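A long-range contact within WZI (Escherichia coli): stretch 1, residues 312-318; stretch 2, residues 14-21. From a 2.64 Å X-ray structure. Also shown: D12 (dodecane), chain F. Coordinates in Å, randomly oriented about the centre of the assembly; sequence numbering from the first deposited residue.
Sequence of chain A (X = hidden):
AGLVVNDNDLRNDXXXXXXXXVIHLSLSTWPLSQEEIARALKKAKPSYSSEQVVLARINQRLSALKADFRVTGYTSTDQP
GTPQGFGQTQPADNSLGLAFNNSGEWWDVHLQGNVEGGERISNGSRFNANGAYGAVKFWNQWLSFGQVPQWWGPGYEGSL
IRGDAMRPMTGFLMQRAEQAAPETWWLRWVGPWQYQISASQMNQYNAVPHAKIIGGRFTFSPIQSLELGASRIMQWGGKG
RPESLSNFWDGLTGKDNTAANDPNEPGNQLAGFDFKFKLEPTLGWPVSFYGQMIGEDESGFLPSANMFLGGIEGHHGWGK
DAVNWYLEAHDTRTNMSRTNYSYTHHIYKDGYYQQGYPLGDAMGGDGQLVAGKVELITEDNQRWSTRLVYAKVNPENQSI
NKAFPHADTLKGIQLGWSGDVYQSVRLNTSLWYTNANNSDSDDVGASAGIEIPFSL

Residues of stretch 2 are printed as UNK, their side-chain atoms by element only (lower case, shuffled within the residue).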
ATOM      1  N   ILE A 312       1.712  10.304 -12.706  1.00 57.53           N
ATOM      2  CA  ILE A 312       1.916  11.722 -12.495  1.00 58.76           C
ATOM      3  C   ILE A 312       0.853  12.165 -11.500  1.00 58.32           C
ATOM      4  O   ILE A 312      -0.301  11.741 -11.601  1.00 57.83           O
ATOM      5  CB  ILE A 312       1.809  12.487 -13.834  1.00 60.67           C
ATOM      6  CG1 ILE A 312       2.122  13.968 -13.650  1.00 62.41           C
ATOM      7  CG2 ILE A 312       0.433  12.308 -14.460  1.00 59.68           C
ATOM      8  CD1 ILE A 312       1.968  14.770 -14.924  1.00 65.04           C
ATOM      9  N   GLU A 313       1.242  12.988 -10.527  1.00 58.37           N
ATOM     10  CA  GLU A 313       0.316  13.437  -9.481  1.00 57.47           C
ATOM     11  C   GLU A 313       0.421  14.938  -9.253  1.00 59.23           C
ATOM     12  O   GLU A 313       1.483  15.533  -9.446  1.00 59.48           O
ATOM     13  CB  GLU A 313       0.563  12.695  -8.162  1.00 57.41           C
ATOM     14  CG  GLU A 313       2.020  12.652  -7.722  1.00 58.73           C
ATOM     15  CD  GLU A 313       2.218  12.034  -6.347  1.00 59.40           C
ATOM     16  OE1 GLU A 313       1.560  12.485  -5.383  1.00 58.32           O
ATOM     17  OE2 GLU A 313       3.044  11.097  -6.230  1.00 61.71           O
ATOM     18  N   GLY A 314      -0.699  15.537  -8.848  1.00 59.26           N
ATOM     19  CA  GLY A 314      -0.757  16.947  -8.496  1.00 59.19           C
ATOM     20  C   GLY A 314      -1.557  17.170  -7.229  1.00 59.08           C
ATOM     21  O   GLY A 314      -2.392  16.343  -6.854  1.00 57.12           O
ATOM     22  N   HIS A 315      -1.297  18.299  -6.574  1.00 59.27           N
ATOM     23  CA  HIS A 315      -1.880  18.608  -5.273  1.00 58.41           C
ATOM     24  C   HIS A 315      -2.071  20.099  -5.167  1.00 60.22           C
ATOM     25  O   HIS A 315      -1.114  20.854  -5.244  1.00 62.33           O
ATOM     26  CB  HIS A 315      -0.955  18.114  -4.171  1.00 58.53           C
ATOM     27  CG  HIS A 315      -0.632  16.641  -4.259  1.00 57.81           C
ATOM     28  ND1 HIS A 315      -1.415  15.696  -3.720  1.00 56.21           N
ATOM     29  CD2 HIS A 315       0.434  15.972  -4.851  1.00 57.63           C
ATOM     30  CE1 HIS A 315      -0.880  14.485  -3.948  1.00 54.75           C
ATOM     31  NE2 HIS A 315       0.249  14.655  -4.640  1.00 55.30           N
ATOM     32  N   HIS A 316      -3.309  20.541  -4.993  1.00 58.65           N
ATOM     33  CA  HIS A 316      -3.648  21.941  -5.140  1.00 57.95           C
ATOM     34  C   HIS A 316      -4.518  22.397  -4.009  1.00 59.74           C
ATOM     35  O   HIS A 316      -5.244  21.602  -3.422  1.00 57.01           O
ATOM     36  CB  HIS A 316      -4.376  22.160  -6.461  1.00 57.10           C
ATOM     37  CG  HIS A 316      -3.649  21.608  -7.666  1.00 57.76           C
ATOM     38  ND1 HIS A 316      -2.563  22.198  -8.193  1.00 59.93           N
ATOM     39  CD2 HIS A 316      -3.902  20.485  -8.454  1.00 56.92           C
ATOM     40  CE1 HIS A 316      -2.137  21.493  -9.258  1.00 58.79           C
ATOM     41  NE2 HIS A 316      -2.957  20.447  -9.416  1.00 57.05           N
ATOM     42  N   GLY A 317      -4.434  23.688  -3.682  1.00 63.87           N
ATOM     43  CA  GLY A 317      -5.356  24.321  -2.735  1.00 66.22           C
ATOM     44  C   GLY A 317      -6.391  25.107  -3.515  1.00 68.94           C
ATOM     45  O   GLY A 317      -6.089  25.610  -4.596  1.00 69.80           O
ATOM     46  N   TRP A 318      -7.616  25.191  -3.002  1.00 71.50           N
ATOM     47  CA  TRP A 318      -8.657  25.973  -3.658  1.00 76.12           C
ATOM     48  C   TRP A 318      -8.894  27.212  -2.828  1.00 81.53           C
ATOM     49  O   TRP A 318      -8.067  28.131  -2.852  1.00 87.62           O
ATOM     50  CB  TRP A 318      -9.901  25.128  -3.876  1.00 77.99           C
ATOM     51  CG  TRP A 318     -10.793  25.646  -4.979  1.00 82.24           C
ATOM     52  CD1 TRP A 318     -11.141  26.967  -5.245  1.00 84.86           C
ATOM     53  CD2 TRP A 318     -11.499  24.855  -6.001  1.00 84.01           C
ATOM     54  NE1 TRP A 318     -11.980  27.044  -6.327  1.00 87.19           N
ATOM     55  CE2 TRP A 318     -12.235  25.815  -6.825  1.00 86.02           C
ATOM     56  CE3 TRP A 318     -11.589  23.499  -6.302  1.00 83.31           C
ATOM     57  CZ2 TRP A 318     -13.018  25.415  -7.896  1.00 86.77           C
ATOM     58  CZ3 TRP A 318     -12.382  23.107  -7.385  1.00 84.51           C
ATOM     59  CH2 TRP A 318     -13.079  24.044  -8.160  1.00 87.28           C
ATOM     60  N   UNK A  14      -0.597  13.566   3.692  1.00 53.17           N
ATOM     61  CA  UNK A  14       0.861  13.677   3.746  1.00 52.82           C
ATOM     62  C   UNK A  14       1.433  13.972   2.364  1.00 53.77           C
ATOM     63  O   UNK A  14       2.328  14.805   2.227  1.00 56.79           O
ATOM     64  c   UNK A  14       2.133  10.821   6.119  1.00 49.87           C
ATOM     65  c   UNK A  14       1.337  12.071   5.777  1.00 51.56           C
ATOM     66  c   UNK A  14       1.782  13.243   6.637  1.00 52.07           C
ATOM     67  c   UNK A  14       1.500  12.391   4.288  1.00 52.06           C
ATOM     68  N   UNK A  15       0.918  13.285   1.346  1.00 52.93           N
ATOM     69  CA  UNK A  15       1.419  13.441  -0.023  1.00 52.80           C
ATOM     70  C   UNK A  15       1.157  14.849  -0.552  1.00 53.09           C
ATOM     71  O   UNK A  15       1.949  15.396  -1.321  1.00 53.81           O
ATOM     72  c   UNK A  15       0.789  12.401  -0.943  1.00 49.32           C
ATOM     73  N   UNK A  16       0.032  15.417  -0.142  1.00 54.23           N
ATOM     74  CA  UNK A  16      -0.329  16.779  -0.501  1.00 56.99           C
ATOM     75  C   UNK A  16       0.702  17.721   0.075  1.00 59.46           C
ATOM     76  O   UNK A  16       1.292  18.528  -0.639  1.00 60.45           O
ATOM     77  c   UNK A  16      -2.278  19.693   0.175  1.00 57.88           C
ATOM     78  c   UNK A  16      -1.748  21.575   1.562  1.00 59.78           C
ATOM     79  c   UNK A  16      -3.242  21.935  -0.335  1.00 60.04           C
ATOM     80  c   UNK A  16      -3.240  18.532  -1.517  1.00 58.09           C
ATOM     81  c   UNK A  16      -2.377  18.363  -0.442  1.00 58.07           C
ATOM     82  c   UNK A  16      -3.112  20.584  -0.629  1.00 58.45           C
ATOM     83  c   UNK A  16      -2.543  22.414   0.775  1.00 59.64           C
ATOM     84  n   UNK A  16      -3.644  19.841  -1.617  1.00 58.42           N
ATOM     85  c   UNK A  16      -1.731  17.079   0.032  1.00 56.63           C
ATOM     86  c   UNK A  16      -1.604  20.212   1.269  1.00 59.57           C
ATOM     87  N   UNK A  17       0.955  17.588   1.371  1.00 59.33           N
ATOM     88  CA  UNK A  17       1.904  18.445   2.067  1.00 61.15           C
ATOM     89  C   UNK A  17       3.327  18.298   1.517  1.00 62.91           C
ATOM     90  O   UNK A  17       4.063  19.285   1.400  1.00 62.48           O
ATOM     91  c   UNK A  17       0.630  20.053   4.627  1.00 60.06           C
ATOM     92  c   UNK A  17       0.584  18.568   4.283  1.00 58.44           C
ATOM     93  c   UNK A  17       0.347  17.732   5.527  1.00 56.37           C
ATOM     94  c   UNK A  17       1.872  18.140   3.572  1.00 59.71           C
ATOM     95  N   UNK A  18       3.703  17.069   1.170  1.00 62.33           N
ATOM     96  CA  UNK A  18       5.069  16.772   0.734  1.00 62.23           C
ATOM     97  C   UNK A  18       5.355  17.336  -0.648  1.00 61.43           C
ATOM     98  O   UNK A  18       6.406  17.923  -0.877  1.00 63.98           O
ATOM     99  c   UNK A  18       5.327  15.259   0.757  1.00 63.54           C
ATOM    100  o   UNK A  18       6.454  14.900  -0.030  1.00 66.17           O
ATOM    101  N   UNK A  19       4.413  17.163  -1.565  1.00 60.65           N
ATOM    102  CA  UNK A  19       4.613  17.580  -2.949  1.00 62.66           C
ATOM    103  C   UNK A  19       4.515  19.090  -3.117  1.00 61.36           C
ATOM    104  O   UNK A  19       4.992  19.634  -4.100  1.00 61.31           O
ATOM    105  o   UNK A  19       3.416  14.839  -5.060  1.00 69.75           O
ATOM    106  c   UNK A  19       3.605  16.882  -3.865  1.00 64.98           C
ATOM    107  o   UNK A  19       4.682  14.824  -3.270  1.00 70.92           O
ATOM    108  c   UNK A  19       3.924  15.411  -4.075  1.00 67.05           C
ATOM    109  N   UNK A  20       3.885  19.756  -2.157  1.00 60.95           N
ATOM    110  CA  UNK A  20       3.834  21.207  -2.117  1.00 60.65           C
ATOM    111  C   UNK A  20       5.010  21.789  -1.349  1.00 60.96           C
ATOM    112  O   UNK A  20       5.071  22.991  -1.163  1.00 64.85           O
ATOM    113  c   UNK A  20       2.541  21.677  -1.449  1.00 61.02           C
ATOM    114  c   UNK A  20       1.282  21.366  -2.238  1.00 60.48           C
ATOM    115  c   UNK A  20       0.046  21.875  -1.515  1.00 60.36           C
ATOM    116  c   UNK A  20      -0.319  24.152  -2.422  1.00 60.97           C
ATOM    117  n   UNK A  20      -0.698  23.670  -3.599  1.00 60.04           N
ATOM    118  n   UNK A  20      -0.287  25.470  -2.233  1.00 61.97           N
ATOM    119  n   UNK A  20       0.032  23.334  -1.433  1.00 61.07           N
ATOM    120  N   UNK A  21       5.924  20.945  -0.875  1.00 59.56           N
ATOM    121  CA  UNK A  21       7.107  21.415  -0.162  1.00 58.06           C
ATOM    122  C   UNK A  21       6.896  21.886   1.272  1.00 56.50           C
ATOM    123  O   UNK A  21       7.833  22.364   1.902  1.00 59.54           O
TER
HETATM  124  C1  D12 F1005     -14.315  25.665  -3.151  1.00 73.55           C
HETATM  125  C2  D12 F1005     -14.677  24.752  -4.309  1.00 75.65           C
HETATM  126  C3  D12 F1005     -15.878  23.856  -3.984  1.00 73.55           C
HETATM  127  C4  D12 F1005     -16.448  23.166  -5.229  1.00 73.27           C
HETATM  128  C5  D12 F1005     -16.520  21.640  -5.094  1.00 72.36           C
HETATM  129  C6  D12 F1005     -17.487  20.989  -6.093  1.00 72.52           C
HETATM  130  C7  D12 F1005     -16.898  19.790  -6.853  1.00 71.11           C
HETATM  131  C8  D12 F1005     -17.054  18.454  -6.120  1.00 69.78           C
HETATM  132  C9  D12 F1005     -17.816  17.419  -6.952  1.00 68.24           C
HETATM  133  C10 D12 F1005     -17.874  16.065  -6.240  1.00 67.03           C
HETATM  134  C11 D12 F1005     -18.531  14.978  -7.096  1.00 64.57           C
HETATM  135  C12 D12 F1005     -18.336  13.600  -6.496  1.00 61.17           C

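Position 14 lies on the helix and carries four side-chain carbons, forked at the second. They are out of reach of the strand. The fork one carbon beyond CB identifies Leu 14.

Position 15 has a single side-chain carbon. Its CA-to-CB bond points toward the strand, and its CB is 4.0 Å from His 315 CE1. One carbon and nothing more is Ala 15. Its carbonyl O lies over one face of the His 315 ring.

Position 16 has one carbon followed by fused five- and six-membered rings, with eight carbons and one nitrogen in them. Its CA-to-CB bond points sideways, but the ring end comes nearer the strand. The ring nitrogen is 3.0 Å from His 316 O. This is the indole of Trp 16. NE1 donates a hydrogen bond to that oxygen, which lies at the ring edge, near its plane, where an indole N-H points. Trp 16 CD1 also packs 3.5 Å from His 315 CB.

Position 17 again has four carbons, forked at the second. Its CA-to-CB bond points away from the strand, and it makes no contact with it. It is Leu 17.

Position 18 has one carbon, then one oxygen. Its CA-to-CB bond points sideways, and it makes no contact with the strand. The hydroxymethyl group is that of Ser 18.

Position 19 has two carbons, the second carrying two oxygens. Its CA-to-CB bond points toward the strand. One oxygen is 3.2 Å from His 315 CD2, at the edge of that ring. This short carboxylate is Asp 19. Its OD2 is also 3.0 Å from Glu 313 OE1, a close approach of like charges and not a hydrogen bond.

Position 20 has three carbons, a nitrogen, then a carbon carrying two more nitrogens. Its CA-to-CB bond points sideways, but the chain end comes nearer the strand. One terminal nitrogen is 3.3 Å from His 315 O. The guanidinium identifies Arg 20, and NH1 donates a hydrogen bond to that oxygen.

Position 21 has no side-chain atoms and does not touch the strand. It is Gly 21. It follows the helix in a Schellman motif, with a phi of 75° that favours glycine.

The helix crosses the strand at 88°. The two stretches bury 357 Å², both sides summed. His 315 is central, its CA 5.3 Å from Trp 16 CA. His 315 NE2 donates a hydrogen bond to Glu 313 OE1 at 2.6 Å, within the strand. Trp 16 and Arg 20, one helical turn apart, bond successive strand carbonyls and tie together stretches whose touching residues are at least 294 apart in sequence.

Stretch 2 14-21: LAWLSDRG
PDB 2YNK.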